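Local structure of o-succinylbenzoate synthase (Synechococcus elongatus, 2OZT) at residues T133-V139 against K163-N169; I192-E196 against G240-I244. The protein catalyses the dehydration of 2-succinyl-6-hydroxy-2,4-cyclohexadiene-1-carboxylate to 2-succinylbenzoate, a divalent-metal-dependent step in phylloquinone biosynthesis. One frame throughout, in Å; residues are numbered along the deposited sequence.

Interaction 1 (T133-V139 against K163-N169); sequences TTFKWKV and KLRLDAN. With NA (sodium ion), chain D; PO4 (phosphate ion), chain B.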
ATOM      1  N   THR A 133      -4.481 -11.801  13.021  1.00 14.67           N
ATOM      2  CA  THR A 133      -5.892 -12.160  13.175  1.00 15.23           C
ATOM      3  C   THR A 133      -6.736 -11.613  12.035  1.00 15.06           C
ATOM      4  O   THR A 133      -7.931 -11.913  11.966  1.00 15.28           O
ATOM      5  CB  THR A 133      -6.458 -11.710  14.544  1.00 15.74           C
ATOM      6  OG1 THR A 133      -6.271 -10.305  14.679  1.00 18.76           O
ATOM      7  CG2 THR A 133      -5.762 -12.481  15.664  1.00 17.87           C
ATOM      8  N   THR A 134      -6.118 -10.838  11.135  1.00 13.26           N
ATOM      9  CA  THR A 134      -6.809 -10.356   9.923  1.00 13.77           C
ATOM     10  C   THR A 134      -6.085 -10.942   8.748  1.00 13.23           C
ATOM     11  O   THR A 134      -4.843 -11.032   8.743  1.00 12.97           O
ATOM     12  CB  THR A 134      -6.725  -8.825   9.833  1.00 15.11           C
ATOM     13  OG1 THR A 134      -7.432  -8.281  10.960  1.00 16.58           O
ATOM     14  CG2 THR A 134      -7.356  -8.295   8.561  1.00 14.49           C
ATOM     15  N   PHE A 135      -6.869 -11.390   7.759  1.00 11.97           N
ATOM     16  CA  PHE A 135      -6.354 -12.112   6.604  1.00 11.65           C
ATOM     17  C   PHE A 135      -6.876 -11.493   5.328  1.00 11.09           C
ATOM     18  O   PHE A 135      -7.959 -10.910   5.338  1.00 12.63           O
ATOM     19  CB  PHE A 135      -6.866 -13.573   6.652  1.00 12.42           C
ATOM     20  CG  PHE A 135      -6.356 -14.318   7.856  1.00 11.59           C
ATOM     21  CD1 PHE A 135      -5.152 -14.976   7.805  1.00 11.76           C
ATOM     22  CD2 PHE A 135      -7.067 -14.290   9.039  1.00 13.11           C
ATOM     23  CE1 PHE A 135      -4.649 -15.637   8.929  1.00 12.60           C
ATOM     24  CE2 PHE A 135      -6.576 -14.966  10.179  1.00 14.71           C
ATOM     25  CZ  PHE A 135      -5.338 -15.601  10.120  1.00 12.11           C
ATOM     26  N   LYS A 136      -6.126 -11.668   4.253  1.00 12.13           N
ATOM     27  CA  LYS A 136      -6.629 -11.261   2.915  1.00 13.51           C
ATOM     28  C   LYS A 136      -6.435 -12.421   1.981  1.00 13.20           C
ATOM     29  O   LYS A 136      -5.319 -12.921   1.840  1.00 13.80           O
ATOM     30  CB  LYS A 136      -5.865 -10.039   2.385  1.00 14.89           C
ATOM     31  CG  LYS A 136      -6.449  -9.563   1.005  1.00 17.74           C
ATOM     32  CD  LYS A 136      -5.813  -8.241   0.517  1.00 22.85           C
ATOM     33  CE  LYS A 136      -4.419  -8.450  -0.014  1.00 26.11           C
ATOM     34  NZ  LYS A 136      -3.890  -7.347  -0.897  1.00 31.45           N
ATOM     35  N   TRP A 137      -7.539 -12.888   1.385  1.00 13.85           N
ATOM     36  CA  TRP A 137      -7.498 -14.047   0.490  1.00 14.87           C
ATOM     37  C   TRP A 137      -7.795 -13.592  -0.934  1.00 13.89           C
ATOM     38  O   TRP A 137      -8.713 -12.792  -1.159  1.00 14.87           O
ATOM     39  CB  TRP A 137      -8.574 -15.050   0.938  1.00 13.89           C
ATOM     40  CG  TRP A 137      -8.677 -16.314   0.083  1.00 14.82           C
ATOM     41  CD1 TRP A 137      -7.642 -17.050  -0.421  1.00 14.60           C
ATOM     42  CD2 TRP A 137      -9.881 -16.958  -0.328  1.00 16.88           C
ATOM     43  NE1 TRP A 137      -8.141 -18.120  -1.150  1.00 16.37           N
ATOM     44  CE2 TRP A 137      -9.506 -18.073  -1.114  1.00 15.11           C
ATOM     45  CE3 TRP A 137     -11.248 -16.695  -0.124  1.00 17.05           C
ATOM     46  CZ2 TRP A 137     -10.453 -18.954  -1.686  1.00 17.85           C
ATOM     47  CZ3 TRP A 137     -12.192 -17.568  -0.719  1.00 15.64           C
ATOM     48  CH2 TRP A 137     -11.778 -18.684  -1.488  1.00 16.87           C
ATOM     49  N   LYS A 138      -7.010 -14.091  -1.877  1.00 15.33           N
ATOM     50  CA  LYS A 138      -7.168 -13.770  -3.293  1.00 16.76           C
ATOM     51  C   LYS A 138      -8.315 -14.551  -3.879  1.00 16.46           C
ATOM     52  O   LYS A 138      -8.370 -15.783  -3.743  1.00 17.97           O
ATOM     53  CB  LYS A 138      -5.860 -14.120  -4.022  1.00 18.59           C
ATOM     54  CG  LYS A 138      -5.758 -13.595  -5.432  1.00 20.83           C
ATOM     55  CD  LYS A 138      -4.416 -13.975  -6.045  1.00 26.57           C
ATOM     56  CE  LYS A 138      -4.179 -13.215  -7.334  1.00 29.97           C
ATOM     57  NZ  LYS A 138      -2.811 -13.577  -7.847  1.00 32.17           N
ATOM     58  N   VAL A 139      -9.241 -13.805  -4.497  1.00 15.08           N
ATOM     59  CA  VAL A 139     -10.385 -14.394  -5.209  1.00 15.66           C
ATOM     60  C   VAL A 139     -10.407 -13.909  -6.660  1.00 16.72           C
ATOM     61  O   VAL A 139      -9.595 -13.080  -7.100  1.00 17.44           O
ATOM     62  CB  VAL A 139     -11.723 -14.129  -4.501  1.00 15.10           C
ATOM     63  CG1 VAL A 139     -11.740 -14.754  -3.124  1.00 17.10           C
ATOM     64  CG2 VAL A 139     -11.943 -12.610  -4.343  1.00 16.47           C
ATOM     65  N   LYS A 163     -10.762 -11.817  11.147  1.00 15.57           N
ATOM     66  CA  LYS A 163     -11.349 -10.916  10.138  1.00 15.61           C
ATOM     67  C   LYS A 163     -10.779 -11.291   8.785  1.00 15.38           C
ATOM     68  O   LYS A 163      -9.635 -11.685   8.692  1.00 14.27           O
ATOM     69  CB  LYS A 163     -11.003  -9.457  10.444  1.00 16.99           C
ATOM     70  CG  LYS A 163     -11.725  -8.886  11.695  1.00 20.37           C
ATOM     71  CD  LYS A 163     -13.239  -8.686  11.395  1.00 29.75           C
ATOM     72  CE  LYS A 163     -13.980  -8.098  12.607  1.00 32.55           C
ATOM     73  NZ  LYS A 163     -13.739  -6.630  12.787  1.00 36.40           N
ATOM     74  N   LEU A 164     -11.593 -11.215   7.722  1.00 13.66           N
ATOM     75  CA  LEU A 164     -11.168 -11.672   6.408  1.00 13.90           C
ATOM     76  C   LEU A 164     -11.522 -10.643   5.329  1.00 14.60           C
ATOM     77  O   LEU A 164     -12.656 -10.149   5.291  1.00 14.85           O
ATOM     78  CB  LEU A 164     -11.894 -13.008   6.135  1.00 14.82           C
ATOM     79  CG  LEU A 164     -11.594 -13.584   4.773  1.00 15.06           C
ATOM     80  CD1 LEU A 164     -10.089 -13.919   4.581  1.00 15.47           C
ATOM     81  CD2 LEU A 164     -12.519 -14.814   4.605  1.00 17.89           C
ATOM     82  N   ARG A 165     -10.525 -10.288   4.524  1.00 12.57           N
ATOM     83  CA  ARG A 165     -10.673  -9.420   3.349  1.00 13.34           C
ATOM     84  C   ARG A 165     -10.632 -10.294   2.112  1.00 13.84           C
ATOM     85  O   ARG A 165      -9.837 -11.256   2.074  1.00 14.65           O
ATOM     86  CB  ARG A 165      -9.500  -8.406   3.325  1.00 13.37           C
ATOM     87  CG  ARG A 165      -9.411  -7.502   4.556  1.00 14.14           C
ATOM     88  CD  ARG A 165      -8.044  -6.896   4.683  1.00 14.21           C
ATOM     89  NE  ARG A 165      -8.031  -6.083   5.900  1.00 13.43           N
ATOM     90  CZ  ARG A 165      -6.985  -5.331   6.291  1.00 12.69           C
ATOM     91  NH1 ARG A 165      -5.861  -5.285   5.568  1.00 13.92           N
ATOM     92  NH2 ARG A 165      -7.085  -4.630   7.429  1.00 14.85           N
ATOM     93  N   LEU A 166     -11.481 -10.011   1.126  1.00 13.18           N
ATOM     94  CA  LEU A 166     -11.454 -10.787  -0.116  1.00 13.70           C
ATOM     95  C   LEU A 166     -10.923  -9.891  -1.222  1.00 14.28           C
ATOM     96  O   LEU A 166     -11.557  -8.879  -1.525  1.00 16.17           O
ATOM     97  CB  LEU A 166     -12.852 -11.259  -0.484  1.00 13.79           C
ATOM     98  CG  LEU A 166     -13.527 -12.084   0.600  1.00 14.31           C
ATOM     99  CD1 LEU A 166     -14.979 -12.431   0.145  1.00 18.41           C
ATOM    100  CD2 LEU A 166     -12.721 -13.319   0.936  1.00 14.71           C
ATOM    101  N   ASP A 167      -9.820 -10.250  -1.860  1.00 13.44           N
ATOM    102  CA  ASP A 167      -9.230  -9.373  -2.849  1.00 14.65           C
ATOM    103  C   ASP A 167      -9.433  -9.922  -4.250  1.00 14.88           C
ATOM    104  O   ASP A 167      -8.790 -10.905  -4.620  1.00 13.36           O
ATOM    105  CB  ASP A 167      -7.738  -9.209  -2.543  1.00 15.84           C
ATOM    106  CG  ASP A 167      -7.102  -8.076  -3.318  1.00 16.59           C
ATOM    107  OD1 ASP A 167      -7.768  -7.408  -4.169  1.00 16.48           O
ATOM    108  OD2 ASP A 167      -5.890  -7.782  -3.103  1.00 18.68           O
ATOM    109  N   ALA A 168     -10.284  -9.243  -5.019  1.00 13.94           N
ATOM    110  CA  ALA A 168     -10.501  -9.652  -6.387  1.00 14.74           C
ATOM    111  C   ALA A 168      -9.525  -9.057  -7.393  1.00 14.44           C
ATOM    112  O   ALA A 168      -9.476  -9.513  -8.565  1.00 15.48           O
ATOM    113  CB  ALA A 168     -11.927  -9.331  -6.793  1.00 16.07           C
ATOM    114  N   ASN A 169      -8.768  -8.021  -7.003  1.00 13.55           N
ATOM    115  CA  ASN A 169      -7.806  -7.390  -7.910  1.00 14.82           C
ATOM    116  C   ASN A 169      -8.405  -7.001  -9.247  1.00 15.21           C
ATOM    117  O   ASN A 169      -7.744  -7.061 -10.287  1.00 16.61           O
ATOM    118  CB  ASN A 169      -6.561  -8.262  -8.105  1.00 15.28           C
ATOM    119  CG  ASN A 169      -5.839  -8.499  -6.815  1.00 19.43           C
ATOM    120  OD1 ASN A 169      -5.902  -9.588  -6.251  1.00 22.71           O
ATOM    121  ND2 ASN A 169      -5.167  -7.462  -6.322  1.00 20.03           N
TER
HETATM  122 NA    NA D 701      -6.873  -5.156  -4.895  1.00 25.98          NA
HETATM  123  P   PO4 B 601      -8.925  -4.967  10.917  1.00 26.40           P
HETATM  124  O1  PO4 B 601      -7.541  -5.264  11.401  1.00 27.63           O
HETATM  125  O2  PO4 B 601      -8.768  -4.440   9.532  1.00 25.75           O
HETATM  126  O3  PO4 B 601      -9.701  -6.285  10.881  1.00 27.11           O
HETATM  127  O4  PO4 B 601      -9.841  -4.006  11.652  1.00 25.55           O
HETATM  128  O   HOH W   1      -7.265 -11.782  -7.588  1.00 23.40           O
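Phe-135 and Trp-137 each donate and accept backbone hydrogen bonds between the parallel strands, Val-139 N donates to Asp-167 O, and Lys-163 N donates to Thr-133 O; the bond from Asp-167 N to Trp-137 O (2.9 Å) is nearly straight (175°).

Charged groups share the face of Thr-134, Lys-136 and Asp-167. Lys-136 extends, then bends at chi3 (75°), bringing NZ to 3.0 Å from Asp-167 OD2, a salt bridge on the oxygen's anti side, 26° out of the carboxylate plane. Asp-167 OD1 coordinates the sodium ion at 2.5 Å. The Asn-169 N-H approaches that oxygen from above the carboxylate plane, an Asx turn, so this short acid is gripped at both oxygens. Asn-169 ND2 turns mainly to Glu-222. Nearer the strands' N-terminal ends, Thr-134 CG2 lies over one face of the Arg-165 guanidinium, 3.5 Å from NE, while NH2 donates in plane to O2 of a phosphate ion (probably from the crystallisation liquor) at 2.7 Å. Arg-165 NE pairs with Glu-193.

Apolar residues suit the other face, packed against helices 120-129 and 144-157. Leu-166 CD2 meets the Trp-137 ring edge 3.8 Å from CE3, and Leu-164 CD1 touches Phe-135 CB at 3.8 Å.

Strands 134-138 and 163-167 with helix 144-157 form a beta-alpha-beta unit of the enolase-superfamily TIM-type barrel, with the magnesium ligand Asp-167 and Lys-138, the predicted proton donor, at the strands' C-terminal ends.

Interaction 2 (I192-E196 against G240-I244); sequences IEYVE and GFFVI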
ATOM      1  N   ILE A 192     -16.307 -11.311   7.511  1.00 24.17           N
ATOM      2  CA  ILE A 192     -15.982 -10.558   6.228  1.00 24.21           C
ATOM      3  C   ILE A 192     -15.854  -9.026   6.371  1.00 23.72           C
ATOM      4  O   ILE A 192     -16.831  -8.318   6.581  1.00 25.55           O
ATOM      5  CB  ILE A 192     -16.962 -10.902   5.069  1.00 24.99           C
ATOM      6  CG1 ILE A 192     -16.964 -12.417   4.784  1.00 26.93           C
ATOM      7  CG2 ILE A 192     -16.594 -10.176   3.814  1.00 26.60           C
ATOM      8  CD1 ILE A 192     -15.752 -12.938   4.008  1.00 23.25           C
ATOM      9  N   GLU A 193     -14.651  -8.506   6.205  1.00 19.53           N
ATOM     10  CA  GLU A 193     -14.445  -7.091   6.433  1.00 17.93           C
ATOM     11  C   GLU A 193     -14.794  -6.251   5.207  1.00 16.23           C
ATOM     12  O   GLU A 193     -15.472  -5.222   5.301  1.00 18.08           O
ATOM     13  CB  GLU A 193     -12.991  -6.874   6.826  1.00 18.96           C
ATOM     14  CG  GLU A 193     -12.695  -5.466   7.317  1.00 20.07           C
ATOM     15  CD  GLU A 193     -11.257  -5.279   7.758  1.00 22.97           C
ATOM     16  OE1 GLU A 193     -10.413  -6.158   7.507  1.00 22.56           O
ATOM     17  OE2 GLU A 193     -10.987  -4.241   8.396  1.00 29.09           O
ATOM     18  N   TYR A 194     -14.299  -6.670   4.054  1.00 13.87           N
ATOM     19  CA  TYR A 194     -14.653  -6.044   2.792  1.00 13.64           C
ATOM     20  C   TYR A 194     -14.232  -6.901   1.634  1.00 12.01           C
ATOM     21  O   TYR A 194     -13.444  -7.865   1.801  1.00 12.04           O
ATOM     22  CB  TYR A 194     -14.019  -4.642   2.650  1.00 13.21           C
ATOM     23  CG  TYR A 194     -12.507  -4.471   2.886  1.00 13.25           C
ATOM     24  CD1 TYR A 194     -12.067  -3.767   4.007  1.00 15.16           C
ATOM     25  CD2 TYR A 194     -11.552  -4.960   2.000  1.00 13.92           C
ATOM     26  CE1 TYR A 194     -10.690  -3.509   4.228  1.00 13.76           C
ATOM     27  CE2 TYR A 194     -10.154  -4.720   2.227  1.00 14.14           C
ATOM     28  CZ  TYR A 194      -9.770  -4.010   3.334  1.00 15.32           C
ATOM     29  OH  TYR A 194      -8.420  -3.793   3.492  1.00 15.72           O
ATOM     30  N   VAL A 195     -14.800  -6.579   0.460  1.00 12.58           N
ATOM     31  CA  VAL A 195     -14.326  -7.077  -0.819  1.00 12.36           C
ATOM     32  C   VAL A 195     -13.470  -5.959  -1.439  1.00 13.05           C
ATOM     33  O   VAL A 195     -13.927  -4.832  -1.587  1.00 14.36           O
ATOM     34  CB  VAL A 195     -15.501  -7.493  -1.767  1.00 13.72           C
ATOM     35  CG1 VAL A 195     -14.942  -7.899  -3.104  1.00 15.67           C
ATOM     36  CG2 VAL A 195     -16.358  -8.614  -1.153  1.00 16.56           C
ATOM     37  N   GLU A 196     -12.253  -6.309  -1.794  1.00 13.59           N
ATOM     38  CA  GLU A 196     -11.302  -5.338  -2.323  1.00 12.89           C
ATOM     39  C   GLU A 196     -11.286  -5.347  -3.845  1.00 13.37           C
ATOM     40  O   GLU A 196     -11.149  -6.425  -4.451  1.00 13.60           O
ATOM     41  CB  GLU A 196      -9.901  -5.638  -1.791  1.00 13.07           C
ATOM     42  CG  GLU A 196      -8.857  -4.590  -2.122  1.00 15.92           C
ATOM     43  CD  GLU A 196      -7.568  -4.882  -1.383  1.00 20.00           C
ATOM     44  OE1 GLU A 196      -7.553  -5.827  -0.587  1.00 21.76           O
ATOM     45  OE2 GLU A 196      -6.586  -4.137  -1.567  1.00 20.05           O
ATOM     46  N   GLY A 240     -17.100   3.285   1.014  1.00 13.64           N
ATOM     47  CA  GLY A 240     -16.286   2.185   1.482  1.00 13.14           C
ATOM     48  C   GLY A 240     -14.887   2.555   1.939  1.00 13.11           C
ATOM     49  O   GLY A 240     -14.637   3.671   2.461  1.00 14.38           O
ATOM     50  N   PHE A 241     -14.012   1.567   1.818  1.00 12.50           N
ATOM     51  CA  PHE A 241     -12.641   1.725   2.288  1.00 12.89           C
ATOM     52  C   PHE A 241     -11.681   2.141   1.182  1.00 13.31           C
ATOM     53  O   PHE A 241     -11.927   1.985  -0.007  1.00 12.91           O
ATOM     54  CB  PHE A 241     -12.130   0.413   2.884  1.00 12.39           C
ATOM     55  CG  PHE A 241     -12.817   0.035   4.160  1.00 14.25           C
ATOM     56  CD1 PHE A 241     -12.258   0.302   5.396  1.00 17.33           C
ATOM     57  CD2 PHE A 241     -14.054  -0.611   4.108  1.00 13.27           C
ATOM     58  CE1 PHE A 241     -12.939  -0.044   6.560  1.00 19.53           C
ATOM     59  CE2 PHE A 241     -14.711  -1.000   5.262  1.00 18.03           C
ATOM     60  CZ  PHE A 241     -14.164  -0.700   6.502  1.00 19.51           C
ATOM     61  N   PHE A 242     -10.561   2.732   1.610  1.00 12.47           N
ATOM     62  CA  PHE A 242      -9.518   3.136   0.668  1.00 12.82           C
ATOM     63  C   PHE A 242      -8.229   2.467   1.136  1.00 13.16           C
ATOM     64  O   PHE A 242      -7.878   2.593   2.316  1.00 13.69           O
ATOM     65  CB  PHE A 242      -9.256   4.637   0.831  1.00 13.39           C
ATOM     66  CG  PHE A 242     -10.399   5.559   0.429  1.00 13.87           C
ATOM     67  CD1 PHE A 242     -10.393   6.186  -0.801  1.00 16.81           C
ATOM     68  CD2 PHE A 242     -11.416   5.875   1.335  1.00 13.25           C
ATOM     69  CE1 PHE A 242     -11.425   7.090  -1.144  1.00 18.05           C
ATOM     70  CE2 PHE A 242     -12.430   6.780   0.979  1.00 16.21           C
ATOM     71  CZ  PHE A 242     -12.414   7.367  -0.250  1.00 17.66           C
ATOM     72  N   VAL A 243      -7.572   1.729   0.254  1.00 12.23           N
ATOM     73  CA  VAL A 243      -6.283   1.110   0.612  1.00 12.53           C
ATOM     74  C   VAL A 243      -5.190   2.086   0.133  1.00 12.74           C
ATOM     75  O   VAL A 243      -5.037   2.316  -1.068  1.00 13.68           O
ATOM     76  CB  VAL A 243      -6.132  -0.266  -0.054  1.00 13.07           C
ATOM     77  CG1 VAL A 243      -4.791  -0.906   0.318  1.00 14.83           C
ATOM     78  CG2 VAL A 243      -7.312  -1.186   0.356  1.00 14.87           C
ATOM     79  N   ILE A 244      -4.488   2.707   1.079  1.00 12.76           N
ATOM     80  CA  ILE A 244      -3.525   3.760   0.761  1.00 12.07           C
ATOM     81  C   ILE A 244      -2.121   3.192   0.706  1.00 11.73           C
ATOM     82  O   ILE A 244      -1.649   2.591   1.701  1.00 12.01           O
ATOM     83  CB  ILE A 244      -3.548   4.807   1.896  1.00 11.84           C
ATOM     84  CG1 ILE A 244      -4.936   5.442   2.074  1.00 14.60           C
ATOM     85  CG2 ILE A 244      -2.479   5.913   1.654  1.00 12.39           C
ATOM     86  CD1 ILE A 244      -5.492   6.138   0.810  1.00 13.80           C
TER
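Side-chain packing without hydrogen bonds links two strands that are not neighbours in the barrel wall: strand 218-220 runs between 192-196 and 241-244, and their side chains meet inside the barrel. The short strand axes come no closer than 9.3 Å and their directions differ by 69°, so the contact is made by side chains that point inward.

Tyr-194 and Phe-241 do most of this. Tyr-194 CD1 sits over one face of the Phe-241 ring, displaced toward its rim and 3.7 Å from CD2. The planes are inclined by 39° with centroids 5.1 Å apart, an oblique pair. Tyr-194 adopts a chi1 of 51°, which sets CG between the backbone N and the carbonyl carbon and swings the ring across to Phe-241. The two aromatic rings span the distance between these strands; Phe-241 is further enclosed by His-294, edge-to-face, and by a cation-pi contact with Arg-267.

This is the interior of the TIM-type barrel typical of the mandelate racemase/muconate lactonizing enzyme family, where inward-facing residues near the strands' C-terminal ends form the active site. Glu-196, which binds magnesium, is one of them. Its extended chain sends OE2 to 3.6 Å from Val-243 CG2, the two side chains meeting at about a right angle, while OE1 lies in plane at the edge of the Tyr-194 ring. The compact, branched Val-243 thus presents a methyl wall beside the carboxylate, and its CG2 is also 4.2 Å from Tyr-194 OH. Lys-245, the predicted proton acceptor, donates through NZ to Val-243 O.

Overall arrangement
Interactions 1 and 2 lie side by side, their centres about 9 Å apart, because strand 163-167 of the first adjoins strand 192-196 of the second. Probable backbone hydrogen bonds join them: Leu-166 O to Glu-196 N and Leu-164 O to Glu-193 N, each 2.7 Å. Inside the barrel, Arg-165 CD packs 3.3 Å from Tyr-194 OH, and Lys-136 CD lies 3.2 Å from Glu-196 OE1. Each contact supplies a magnesium ligand, Asp-167 from interaction 1 and Glu-196 from interaction 2; Asp-221 adds a third. In this crystal sodium is bound by Asp-167, Asp-221 and Glu-222. Lys-136, salt-bridged to Asp-167 and in a long, weak ion pair with Glu-196, probably eases the closeness of the two carboxylates.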